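PDB 3ZLE: apical membrane antigen 1-like protein, soluble form from Toxoplasma gondii, which may take part in host-cell invasion by the sporozoite, being the ectoplasmic region of a paralog of the moving-junction antigen AMA1. Local coordinates for residues S66-F69 with L70-A73; F148-A152 with V153-C157; D248-N252 with K253-W257. All coordinates share one frame; numbering follows the deposited sequence.

Interaction 1 of 3, residues S66-F69 with L70-A73; sequences SNNF and LDDA
L70 and D71 turn back against N68 and F69 in a type I beta turn running from N68 to D71, set in the long loop between strands 55-59 and 103-104. The turn is closed by D71 N, which donates to N68 O over 3.1 Å. A second loop of bonding starts from the asparagine side chain: N68 OD1 accepts from L70 N at 3.0 Å, an Asx turn, with the donor 50° above the amide plane. Asparagine suits this first position because its short side chain carries an acceptor within range of the second amide along; R197 adds a weak bond to the same oxygen.

The apolar half of the contact belongs to L70 and F69, whose side chains run side by side and point the same way. L70 CD2 sits over one face of the F69 ring as a CH-pi contact, 3.7 Å from its centroid and 17° off the ring normal. The ring itself packs against A56, I57 and M59 of strand 55-59 and against F88, so an aromatic residue here anchors the loop against strand 55-59, while the branched leucine adds a methyl that covers part of the ring.

D71 serves the polar end. Its CG stands beside the backbone N and anti to the carbonyl carbon (chi1 -79°), which swings the carboxylate back past N68 CB toward S66. There S66 OG donates to D71 OD2 at 2.8 Å, meeting the oxygen on its syn side and close to the carboxylate plane.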
# COMPACT_ATOMS: atom_id res chain seq x y z
N SER A 66 25.22 4.90 3.73
CA SER A 66 24.48 3.65 3.52
C SER A 66 23.18 3.89 2.74
O SER A 66 22.87 3.18 1.78
CB SER A 66 24.18 2.99 4.87
OG SER A 66 23.63 1.69 4.66
N ASN A 67 22.45 4.95 3.07
CA ASN A 67 21.22 5.27 2.33
C ASN A 67 20.19 4.14 2.35
O ASN A 67 19.43 3.96 1.40
CB ASN A 67 21.56 5.64 0.88
CG ASN A 67 20.70 6.75 0.36
OD1 ASN A 67 20.20 7.58 1.12
ND2 ASN A 67 20.47 6.75 -0.94
N ASN A 68 20.19 3.35 3.42
CA ASN A 68 19.24 2.27 3.57
C ASN A 68 18.28 2.60 4.71
O ASN A 68 18.69 2.84 5.83
CB ASN A 68 20.00 0.99 3.86
CG ASN A 68 19.11 -0.24 3.91
OD1 ASN A 68 17.89 -0.14 3.95
ND2 ASN A 68 19.73 -1.41 4.04
N PHE A 69 17.01 2.73 4.41
CA PHE A 69 16.09 3.19 5.42
C PHE A 69 15.83 2.14 6.54
O PHE A 69 15.20 2.44 7.54
CB PHE A 69 14.79 3.67 4.79
CG PHE A 69 13.75 2.60 4.65
CD1 PHE A 69 13.84 1.65 3.62
CD2 PHE A 69 12.60 2.64 5.43
CE1 PHE A 69 12.86 0.67 3.47
CE2 PHE A 69 11.59 1.67 5.27
CZ PHE A 69 11.70 0.71 4.27
N LEU A 70 16.28 0.90 6.32
CA LEU A 70 16.18 -0.12 7.37
C LEU A 70 17.36 -0.10 8.30
O LEU A 70 17.46 -0.93 9.18
CB LEU A 70 16.03 -1.51 6.80
CG LEU A 70 14.84 -1.70 5.89
CD1 LEU A 70 14.81 -3.19 5.55
CD2 LEU A 70 13.57 -1.26 6.63
N ASP A 71 18.23 0.87 8.13
CA ASP A 71 19.30 1.08 9.09
C ASP A 71 18.77 1.68 10.37
O ASP A 71 17.70 2.32 10.39
CB ASP A 71 20.37 1.99 8.50
CG ASP A 71 21.32 1.26 7.55
OD1 ASP A 71 21.15 0.03 7.33
OD2 ASP A 71 22.23 1.94 7.02
N ASP A 72 19.48 1.37 11.46
CA ASP A 72 19.29 1.97 12.74
C ASP A 72 19.19 3.45 12.60
O ASP A 72 20.04 4.08 11.97
CB ASP A 72 20.47 1.61 13.68
CG ASP A 72 20.38 0.22 14.21
OD1 ASP A 72 19.30 -0.38 14.07
OD2 ASP A 72 21.34 -0.26 14.86
N ALA A 73 18.17 4.03 13.21
CA ALA A 73 18.08 5.47 13.34
C ALA A 73 19.07 5.92 14.41
O ALA A 73 19.45 5.12 15.27
CB ALA A 73 16.68 5.85 13.74

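Interaction 2 of 3, residues F148-A152 with V153-C157; sequences FVYDA and VSRKC
D151 and K156 are held together by backbone bonds: D151 N donates to K156 O at 2.9 Å, almost straight, and K156 N returns a longer bond of 3.2 Å to D151 O. One step further from the turn, Y150 and C157 form the antiparallel non-hydrogen-bonded pair.

A second group of bonds comes from the D151 carboxylate. With CG anti to the backbone N (chi1 176°), OD1 reaches V153 N at 3.2 Å, closing an Asx turn, and it also accepts from A198 N. S154 OG donates to D151 OD2 at 2.7 Å, approaching from above the carboxylate plane. Aspartate suits this place because its two oxygens accept at once, helping to hold the turn of a beta hairpin, strands 148-151 and 156-159. The turn passes into the second strand through a G1 beta bulge: R155 and K156 both face D151, and R155 adopts a left-handed backbone conformation.

Packing involves the face that Y150 shares with C157. The tyrosine ring has CD1 3.3 Å from K156 O and OH 3.6 Å from R155 CB; that hydroxyl also bonds a glycerol, probably from the crystallisation liquor.

C157 is joined by a disulfide to C124 of helix 120-129, while K156, on the D151 face, forms a salt bridge with D104.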
# COMPACT_ATOMS: atom_id res chain seq x y z
N PHE A 148 5.75 -0.78 10.97
CA PHE A 148 6.71 -1.87 10.81
C PHE A 148 7.04 -2.09 9.34
O PHE A 148 6.29 -1.69 8.46
CB PHE A 148 6.10 -3.14 11.39
CG PHE A 148 4.97 -3.68 10.56
CD1 PHE A 148 5.23 -4.49 9.45
CD2 PHE A 148 3.67 -3.26 10.79
CE1 PHE A 148 4.17 -4.98 8.68
CE2 PHE A 148 2.62 -3.70 10.02
CZ PHE A 148 2.86 -4.56 8.95
N VAL A 149 8.10 -2.85 9.09
CA VAL A 149 8.39 -3.32 7.77
C VAL A 149 8.80 -4.77 7.90
O VAL A 149 9.66 -5.12 8.75
CB VAL A 149 9.55 -2.53 7.12
CG1 VAL A 149 9.98 -3.21 5.82
CG2 VAL A 149 9.12 -1.08 6.83
N TYR A 150 8.09 -5.66 7.20
CA TYR A 150 8.49 -7.05 7.24
C TYR A 150 9.26 -7.31 5.94
O TYR A 150 8.86 -6.80 4.88
CB TYR A 150 7.25 -7.99 7.31
CG TYR A 150 7.64 -9.45 7.14
CD1 TYR A 150 8.47 -10.06 8.06
CD2 TYR A 150 7.24 -10.18 6.03
CE1 TYR A 150 8.82 -11.40 7.94
CE2 TYR A 150 7.62 -11.51 5.88
CZ TYR A 150 8.45 -12.10 6.83
OH TYR A 150 8.89 -13.39 6.71
N ASP A 151 10.40 -8.00 6.02
CA ASP A 151 11.16 -8.41 4.80
C ASP A 151 11.00 -9.92 4.53
O ASP A 151 11.36 -10.76 5.37
CB ASP A 151 12.64 -8.07 4.97
CG ASP A 151 13.49 -8.53 3.82
OD1 ASP A 151 12.91 -8.88 2.78
OD2 ASP A 151 14.73 -8.57 3.95
N ALA A 152 10.34 -10.27 3.44
CA ALA A 152 9.95 -11.69 3.28
C ALA A 152 11.09 -12.56 2.78
O ALA A 152 11.02 -13.77 2.85
CB ALA A 152 8.69 -11.86 2.45
N VAL A 153 12.20 -11.93 2.42
CA VAL A 153 13.38 -12.63 2.03
C VAL A 153 14.24 -12.97 3.25
O VAL A 153 14.44 -14.13 3.55
CB VAL A 153 14.21 -11.82 1.00
CG1 VAL A 153 15.54 -12.48 0.70
CG2 VAL A 153 13.41 -11.64 -0.29
N SER A 154 14.72 -11.97 3.98
CA SER A 154 15.48 -12.30 5.19
C SER A 154 14.58 -12.97 6.23
O SER A 154 15.09 -13.59 7.13
CB SER A 154 16.14 -11.07 5.80
OG SER A 154 15.17 -10.11 6.14
N ARG A 155 13.25 -12.88 6.05
CA ARG A 155 12.28 -13.21 7.10
C ARG A 155 12.53 -12.47 8.38
O ARG A 155 12.58 -13.07 9.44
CB ARG A 155 12.22 -14.73 7.36
CG ARG A 155 11.83 -15.50 6.12
CD ARG A 155 11.77 -17.00 6.36
NE ARG A 155 11.12 -17.64 5.22
CZ ARG A 155 11.77 -18.34 4.28
NH1 ARG A 155 13.08 -18.62 4.39
NH2 ARG A 155 11.11 -18.77 3.24
N LYS A 156 12.77 -11.16 8.26
CA LYS A 156 13.01 -10.31 9.42
C LYS A 156 11.93 -9.24 9.63
O LYS A 156 11.43 -8.66 8.68
CB LYS A 156 14.36 -9.62 9.28
CG LYS A 156 15.54 -10.50 9.66
CD LYS A 156 16.84 -9.87 9.21
CE LYS A 156 17.91 -10.93 9.10
NZ LYS A 156 18.27 -11.49 10.43
N CYS A 157 11.60 -8.97 10.88
CA CYS A 157 10.58 -7.95 11.17
C CYS A 157 11.29 -6.71 11.69
O CYS A 157 12.18 -6.82 12.53
CB CYS A 157 9.58 -8.47 12.21
SG CYS A 157 8.55 -7.14 12.94

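Interaction 3 of 3, residues D248-N252 with K253-W257; sequences DQATN and KEECW
E255, in the first turn of helix 253-262, reaches back, extended, to T251 and N252. Its CB rests 3.2 Å from N252 O. From there the chain runs out with CG anti to the backbone N (chi1 167°) and brings CD to 3.7 Å from T251 OG1. At the tip, OE1 accepts from T251 OG1 at 3.1 Å, the hydroxyl lying 35° out of the carboxylate plane, whereas OE2 lies 3.6 Å from T251 N and forms a salt bridge with R259, one helical turn further on.

The backbone N of E255 is also in use. N252 is the N-cap, and its OD1 accepts from E255 N at 3.3 Å, nearly in line with the C=O bond; asparagine suits the place because it supplies an acceptor to a first-turn amide, which otherwise has a weak, bent bond to N252 O. Nearby, A250 CB packs against C256 CB at 4.4 Å, a small residue beside the cysteine whose disulfide to C317 ties the helix to strand 315-320.

A carboxylate at a helix N terminus, with a hydroxyl donor and an arginine beside it, would probably be stabilised in its charged form.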
# COMPACT_ATOMS: atom_id res chain seq x y z
N ASP A 248 -2.17 7.00 -19.32
CA ASP A 248 -1.08 7.04 -20.25
C ASP A 248 -0.61 5.62 -20.55
O ASP A 248 -1.09 4.66 -19.96
CB ASP A 248 0.05 7.89 -19.69
CG ASP A 248 -0.37 9.32 -19.39
OD1 ASP A 248 -1.35 9.82 -20.02
OD2 ASP A 248 0.29 9.96 -18.55
N GLN A 249 0.22 5.49 -21.57
CA GLN A 249 0.78 4.22 -21.95
C GLN A 249 1.76 3.78 -20.86
O GLN A 249 2.39 4.60 -20.21
CB GLN A 249 1.47 4.37 -23.32
CG GLN A 249 2.26 3.16 -23.78
CD GLN A 249 3.74 3.26 -23.46
OE1 GLN A 249 4.24 4.33 -23.10
NE2 GLN A 249 4.46 2.16 -23.62
N ALA A 250 1.92 2.48 -20.68
CA ALA A 250 3.01 1.96 -19.85
C ALA A 250 3.76 0.92 -20.65
O ALA A 250 3.16 0.18 -21.42
CB ALA A 250 2.46 1.34 -18.57
N THR A 251 5.07 0.83 -20.43
CA THR A 251 5.90 -0.09 -21.20
C THR A 251 5.58 -1.51 -20.82
O THR A 251 5.53 -2.40 -21.67
CB THR A 251 7.39 0.15 -20.96
OG1 THR A 251 7.65 1.55 -20.88
CG2 THR A 251 8.23 -0.49 -22.08
N ASN A 252 5.34 -1.72 -19.52
CA ASN A 252 4.97 -3.04 -19.03
C ASN A 252 4.23 -2.96 -17.69
O ASN A 252 4.19 -1.92 -17.06
CB ASN A 252 6.19 -3.95 -18.91
CG ASN A 252 7.27 -3.35 -18.04
OD1 ASN A 252 7.00 -2.87 -16.94
ND2 ASN A 252 8.48 -3.27 -18.57
N LYS A 253 3.59 -4.05 -17.33
CA LYS A 253 2.58 -4.03 -16.30
C LYS A 253 3.16 -3.64 -14.92
O LYS A 253 2.58 -2.83 -14.21
CB LYS A 253 1.86 -5.38 -16.27
CG LYS A 253 2.70 -6.56 -15.81
CD LYS A 253 1.98 -7.85 -16.21
CE LYS A 253 2.74 -9.12 -15.89
NZ LYS A 253 1.80 -10.27 -16.16
N GLU A 254 4.41 -3.97 -14.71
CA GLU A 254 5.07 -3.62 -13.46
C GLU A 254 5.25 -2.10 -13.32
O GLU A 254 5.23 -1.54 -12.19
CB GLU A 254 6.44 -4.31 -13.39
CG GLU A 254 7.41 -3.61 -12.44
CD GLU A 254 8.75 -4.35 -12.28
OE1 GLU A 254 8.81 -5.60 -12.52
OE2 GLU A 254 9.74 -3.68 -11.90
N GLU A 255 5.46 -1.43 -14.45
CA GLU A 255 5.56 0.00 -14.47
C GLU A 255 4.20 0.57 -14.05
O GLU A 255 4.13 1.47 -13.24
CB GLU A 255 5.98 0.50 -15.88
CG GLU A 255 5.83 2.01 -16.14
CD GLU A 255 6.51 2.46 -17.44
OE1 GLU A 255 7.54 1.88 -17.83
OE2 GLU A 255 6.03 3.42 -18.08
N CYS A 256 3.12 -0.03 -14.54
CA CYS A 256 1.78 0.37 -14.12
C CYS A 256 1.59 0.18 -12.60
O CYS A 256 1.01 1.02 -11.94
CB CYS A 256 0.70 -0.39 -14.89
SG CYS A 256 -1.01 0.13 -14.55
N TRP A 257 2.11 -0.92 -12.09
CA TRP A 257 1.99 -1.23 -10.68
C TRP A 257 2.70 -0.17 -9.81
O TRP A 257 2.18 0.27 -8.80
CB TRP A 257 2.54 -2.64 -10.42
CG TRP A 257 2.73 -2.97 -8.95
CD1 TRP A 257 1.76 -3.26 -8.05
CD2 TRP A 257 3.98 -3.02 -8.24
NE1 TRP A 257 2.32 -3.50 -6.80
CE2 TRP A 257 3.68 -3.37 -6.90
CE3 TRP A 257 5.32 -2.88 -8.61
CZ2 TRP A 257 4.68 -3.53 -5.90
CZ3 TRP A 257 6.32 -3.05 -7.63
CH2 TRP A 257 5.99 -3.44 -6.31

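Overall arrangement
Going from the N terminus, interaction 1 bends the loop after strand 55-59, interaction 2 closes the hairpin of strands 148-151 and 156-159, and interaction 3 spans the short link (250-252) from strand 246-249 to helix 253-262. The three follow in series, none nested or crossing. The first two meet in space: F69 CE2 packs 4.0 Å from V149 CG2, so the loop lies on the hairpin, and R197 lies beside both. Their part of the chain probably corresponds to domain I of the AMA1 family. Interaction 3, its centre about 27 Å from that of interaction 2, joins the edge strand of the separate four-stranded sheet to the helix packed on it, probably in domain II.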